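Local coordinates for protein cytidine deaminase (Burkholderia pseudomallei, PDB 3DMO) that probably scavenges cytidine and 2'-deoxycytidine by zinc-dependent hydrolytic deamination, releasing ammonium and yielding uridine or 2'-deoxyuridine, at residues I93-A98 with V113-M118; C61-A66 with I83-E88. All coordinates share one frame; numbering follows the deposited sequence.

Interaction 1. Residues I93-A98 with V113-M118; sequences IAPCGA and VVLTNM. With ZN (zinc ion), chain E.
Pro95 lays its ring edge CG–CD against the forked end of Leu115, with Pro95 CG 3.6 Å from Leu115 CD2. Both methyls of the fork take part, because Leu115 CD1 also lies 3.8 Å from Pro95 CD. The same fork covers a peptide oxygen: Ile93 O sits 3.4 Å from Leu115 CD2 and about as close to Leu115 CB and CD1. That oxygen is buried under hydrocarbon and finds no hydrogen-bonding partner in the model. Leu115 reaches this place with CG turned anti to its carbonyl carbon (chi1 -56°).

One hydrogen bond joins the backbones. Ile93 N donates to Thr116 O over 3.1 Å, nearly straight at the hydrogen (173°), yet the donor stands well above the carbonyl plane. Ile93 CG2 rests beside this same acceptor, 3.4 Å from Thr116 O.

Further out, Thr116 OG1 is held by the backbone of Asp121, and Leu115 also packs on Arg123 and Thr125 of strand 122-126. Toward the metal, Pro95 touches Glu63, the predicted proton donor, and leads into Cys96. Cys96 occupies the N-cap of helix 97-107, and its SG binds the zinc ion at 2.2 Å alongside Cys61 and Cys99. Cys96 N donates to the zinc-bound water over 2.9 Å. The loop entering the metal site is thus fixed to the sheet by one backbone hydrogen bond and an apolar contact, which would hold thiolate and water-binding amide in a set relation to the metal.

Interaction 2. Residues C61-A66 with I83-E88; sequences CAERTA and IAVVGE. With ZN (zinc ion), chain E.
Glu63 lies across Val85 where helix 62-72 packs on strand 80-87 of the central sheet, the helix-on-sheet core of the cytidine deaminase fold that carries the zinc site. Both the aliphatic CG and the carboxylate carbon of Glu63 pack on the valine. Glu63 CG is 3.7 Å from Val85 CG2, while the carboxylate carbon CD lies equally close to Val85 CG1, so the two branches of the valine support successive parts of a side chain that crosses them at about a right angle. Ile83, two residues earlier on the same face of the strand, extends CD1 to 4.1 Å from Glu63 CA and fills in beneath the helix backbone. The glutamate chain bends at chi2 (91°), which carries the carboxylate past the valine toward the metal. Cys99 also touches Glu63, and Val34 lies against Val85.

Metal coordination and polar bonds form the second group. Cys61, at the N-cap of the helix, binds the zinc ion through SG at 2.4 Å; Cys96 and Cys99 supply the other two thiolates and a water completes the four ligands. Glu63, the predicted proton donor, is not itself a ligand, since its OE2 stays 4.0 Å from the metal. Instead the water, bound to zinc at 2.1 Å, donates a hydrogen bond to that oxygen, an arrangement consistent with activation of the water for attack on the cytosine ring. The positive charge of Arg64 may temper the electron-rich sulfur of Cys61: Arg64 NH2 donates to Cys61 SG over 3.3 Å, with the sulfur close to the guanidinium plane.

The two contacts follow one another along the chain, both segments of interaction 2 preceding residues 93-98, and their centres lie about 7 Å apart. They share one mixed sheet, in which strands 80-87 and 112-116 are parallel neighbours; Val114 N and O probably hydrogen-bond to Ile83 O and Val85 N, respectively. Strand 80-87, helix 97-107 and strand 112-116 form a beta-alpha-beta unit, to whose first strand interaction 2 adds helix 62-72. Both helices present their N-terminal ends to the same zinc ion, and the zinc-bound water is shared by the two contacts. Ligands from the starts of two helices, both packed on or linked to neighbouring strands, thus gather around one reactive water.

Interaction 1. Residues I93-A98 with V113-M118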
# COMPACT_ATOMS: atom_id res chain seq x y z
N ILE A 93 -11.62 -17.01 -8.03
CA ILE A 93 -10.76 -15.83 -7.92
C ILE A 93 -9.60 -16.09 -6.95
O ILE A 93 -9.78 -16.71 -5.90
CB ILE A 93 -11.57 -14.54 -7.58
CG1 ILE A 93 -10.70 -13.29 -7.80
CG2 ILE A 93 -12.20 -14.61 -6.17
CD1 ILE A 93 -11.49 -12.00 -7.79
N ALA A 94 -8.40 -15.64 -7.33
CA ALA A 94 -7.21 -15.78 -6.51
C ALA A 94 -6.97 -14.48 -5.73
O ALA A 94 -6.81 -13.42 -6.34
CB ALA A 94 -6.04 -16.08 -7.38
N PRO A 95 -6.98 -14.55 -4.39
CA PRO A 95 -6.62 -13.36 -3.61
C PRO A 95 -5.21 -12.88 -3.93
O PRO A 95 -4.30 -13.71 -4.09
CB PRO A 95 -6.69 -13.86 -2.16
CG PRO A 95 -7.69 -14.99 -2.21
CD PRO A 95 -7.35 -15.68 -3.50
N CYS A 96 -5.03 -11.57 -4.00
CA CYS A 96 -3.69 -11.03 -4.19
C CYS A 96 -2.83 -11.25 -2.94
O CYS A 96 -3.35 -11.53 -1.85
CB CYS A 96 -3.73 -9.54 -4.57
SG CYS A 96 -3.96 -8.39 -3.18
N GLY A 97 -1.52 -11.12 -3.12
CA GLY A 97 -0.55 -11.34 -2.04
C GLY A 97 -0.71 -10.42 -0.83
O GLY A 97 -0.52 -10.85 0.32
N ALA A 98 -1.05 -9.16 -1.07
CA ALA A 98 -1.35 -8.21 0.01
C ALA A 98 -2.53 -8.70 0.86
O ALA A 98 -2.46 -8.73 2.09
CB ALA A 98 -1.63 -6.83 -0.55
N VAL A 113 -11.00 -20.24 3.59
CA VAL A 113 -11.13 -19.29 2.49
C VAL A 113 -11.88 -19.98 1.34
O VAL A 113 -11.41 -20.99 0.81
CB VAL A 113 -9.73 -18.79 2.03
CG1 VAL A 113 -9.87 -17.83 0.86
CG2 VAL A 113 -8.98 -18.12 3.19
N VAL A 114 -13.05 -19.46 1.00
CA VAL A 114 -13.90 -20.00 -0.06
C VAL A 114 -13.78 -19.10 -1.29
O VAL A 114 -14.25 -17.96 -1.27
CB VAL A 114 -15.40 -20.08 0.39
CG1 VAL A 114 -16.27 -20.68 -0.71
CG2 VAL A 114 -15.56 -20.86 1.71
N LEU A 115 -13.15 -19.61 -2.34
CA LEU A 115 -12.91 -18.82 -3.55
C LEU A 115 -13.85 -19.24 -4.66
O LEU A 115 -14.05 -20.44 -4.88
CB LEU A 115 -11.46 -18.99 -4.02
CG LEU A 115 -10.41 -18.63 -2.98
CD1 LEU A 115 -9.04 -19.04 -3.48
CD2 LEU A 115 -10.50 -17.14 -2.61
N THR A 116 -14.44 -18.27 -5.34
CA THR A 116 -15.40 -18.58 -6.40
C THR A 116 -15.40 -17.53 -7.51
O THR A 116 -14.67 -16.54 -7.46
CB THR A 116 -16.82 -18.83 -5.80
OG1 THR A 116 -17.66 -19.43 -6.80
CG2 THR A 116 -17.47 -17.55 -5.28
N ASN A 117 -16.21 -17.76 -8.54
CA ASN A 117 -16.38 -16.79 -9.61
C ASN A 117 -17.87 -16.62 -9.87
O ASN A 117 -18.68 -16.97 -9.00
CB ASN A 117 -15.62 -17.20 -10.88
CG ASN A 117 -16.06 -18.56 -11.41
OD1 ASN A 117 -17.04 -19.13 -10.94
ND2 ASN A 117 -15.33 -19.08 -12.38
N MET A 118 -18.22 -16.09 -11.03
CA MET A 118 -19.63 -15.85 -11.36
C MET A 118 -20.22 -16.99 -12.19
O MET A 118 -21.31 -16.84 -12.74
CB MET A 118 -19.78 -14.51 -12.10
CG MET A 118 -19.34 -13.29 -11.29
SD MET A 118 -20.20 -13.10 -9.72
CE MET A 118 -21.84 -12.59 -10.23
ZN ZN E . -6.13 -8.20 -2.82
O HOH W 1 -7.25 -9.68 -3.89

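Interaction 2. Residues C61-A66 with I83-E88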
# COMPACT_ATOMS: atom_id res chain seq x y z
N CYS A 61 -8.66 -3.75 -1.65
CA CYS A 61 -9.33 -4.97 -2.07
C CYS A 61 -10.52 -5.34 -1.19
O CYS A 61 -10.57 -4.97 -0.01
CB CYS A 61 -8.35 -6.13 -2.04
SG CYS A 61 -7.03 -6.01 -3.25
N ALA A 62 -11.46 -6.09 -1.78
CA ALA A 62 -12.64 -6.61 -1.09
C ALA A 62 -12.35 -7.36 0.22
O ALA A 62 -12.98 -7.09 1.24
CB ALA A 62 -13.46 -7.50 -2.03
N GLU A 63 -11.39 -8.28 0.17
CA GLU A 63 -11.03 -9.10 1.33
C GLU A 63 -10.63 -8.18 2.49
O GLU A 63 -11.07 -8.36 3.63
CB GLU A 63 -9.85 -10.03 1.00
CG GLU A 63 -10.07 -11.02 -0.16
CD GLU A 63 -9.63 -10.47 -1.53
OE1 GLU A 63 -10.07 -9.38 -1.93
OE2 GLU A 63 -8.83 -11.14 -2.21
N ARG A 64 -9.78 -7.20 2.18
CA ARG A 64 -9.29 -6.28 3.20
C ARG A 64 -10.37 -5.33 3.71
O ARG A 64 -10.43 -5.07 4.91
CB ARG A 64 -8.05 -5.53 2.73
CG ARG A 64 -6.80 -6.41 2.74
CD ARG A 64 -5.58 -5.64 2.29
NE ARG A 64 -5.54 -5.53 0.83
CZ ARG A 64 -4.79 -4.66 0.16
NH1 ARG A 64 -4.00 -3.80 0.80
NH2 ARG A 64 -4.82 -4.66 -1.17
N THR A 65 -11.24 -4.86 2.82
CA THR A 65 -12.41 -4.05 3.20
C THR A 65 -13.29 -4.79 4.22
O THR A 65 -13.66 -4.22 5.25
CB THR A 65 -13.24 -3.64 1.97
OG1 THR A 65 -12.47 -2.76 1.14
CG2 THR A 65 -14.53 -2.92 2.40
N ALA A 66 -13.61 -6.06 3.94
CA ALA A 66 -14.40 -6.89 4.86
C ALA A 66 -13.73 -7.05 6.22
O ALA A 66 -14.36 -6.85 7.26
CB ALA A 66 -14.69 -8.26 4.24
N ILE A 83 -14.11 -16.73 5.12
CA ILE A 83 -14.28 -15.63 4.17
C ILE A 83 -14.53 -16.21 2.77
O ILE A 83 -13.87 -17.16 2.36
CB ILE A 83 -13.06 -14.65 4.19
CG1 ILE A 83 -13.36 -13.37 3.40
CG2 ILE A 83 -11.77 -15.35 3.76
CD1 ILE A 83 -12.30 -12.28 3.58
N ALA A 84 -15.54 -15.68 2.07
CA ALA A 84 -15.78 -16.00 0.65
C ALA A 84 -15.36 -14.82 -0.20
O ALA A 84 -15.58 -13.68 0.18
CB ALA A 84 -17.27 -16.32 0.41
N VAL A 85 -14.73 -15.10 -1.35
CA VAL A 85 -14.29 -14.04 -2.28
C VAL A 85 -14.78 -14.41 -3.68
O VAL A 85 -14.68 -15.57 -4.09
CB VAL A 85 -12.73 -13.89 -2.28
CG1 VAL A 85 -12.30 -12.57 -2.97
CG2 VAL A 85 -12.18 -13.96 -0.86
N VAL A 86 -15.30 -13.42 -4.42
CA VAL A 86 -15.86 -13.67 -5.76
C VAL A 86 -15.49 -12.55 -6.74
O VAL A 86 -15.51 -11.37 -6.40
CB VAL A 86 -17.41 -13.90 -5.71
CG1 VAL A 86 -18.16 -12.67 -5.15
CG2 VAL A 86 -17.95 -14.27 -7.07
N GLY A 87 -15.14 -12.94 -7.97
CA GLY A 87 -14.97 -11.99 -9.06
C GLY A 87 -15.30 -12.65 -10.39
O GLY A 87 -15.58 -13.85 -10.44
N GLU A 88 -15.28 -11.86 -11.46
CA GLU A 88 -15.56 -12.36 -12.81
C GLU A 88 -14.27 -12.94 -13.42
O GLU A 88 -13.63 -12.33 -14.29
CB GLU A 88 -16.13 -11.23 -13.68
CG GLU A 88 -16.63 -11.67 -15.06
CD GLU A 88 -17.86 -12.55 -14.99
OE1 GLU A 88 -17.74 -13.77 -15.23
OE2 GLU A 88 -18.96 -12.01 -14.67
ZN ZN E . -6.13 -8.20 -2.82
O HOH W 1 -7.25 -9.68 -3.89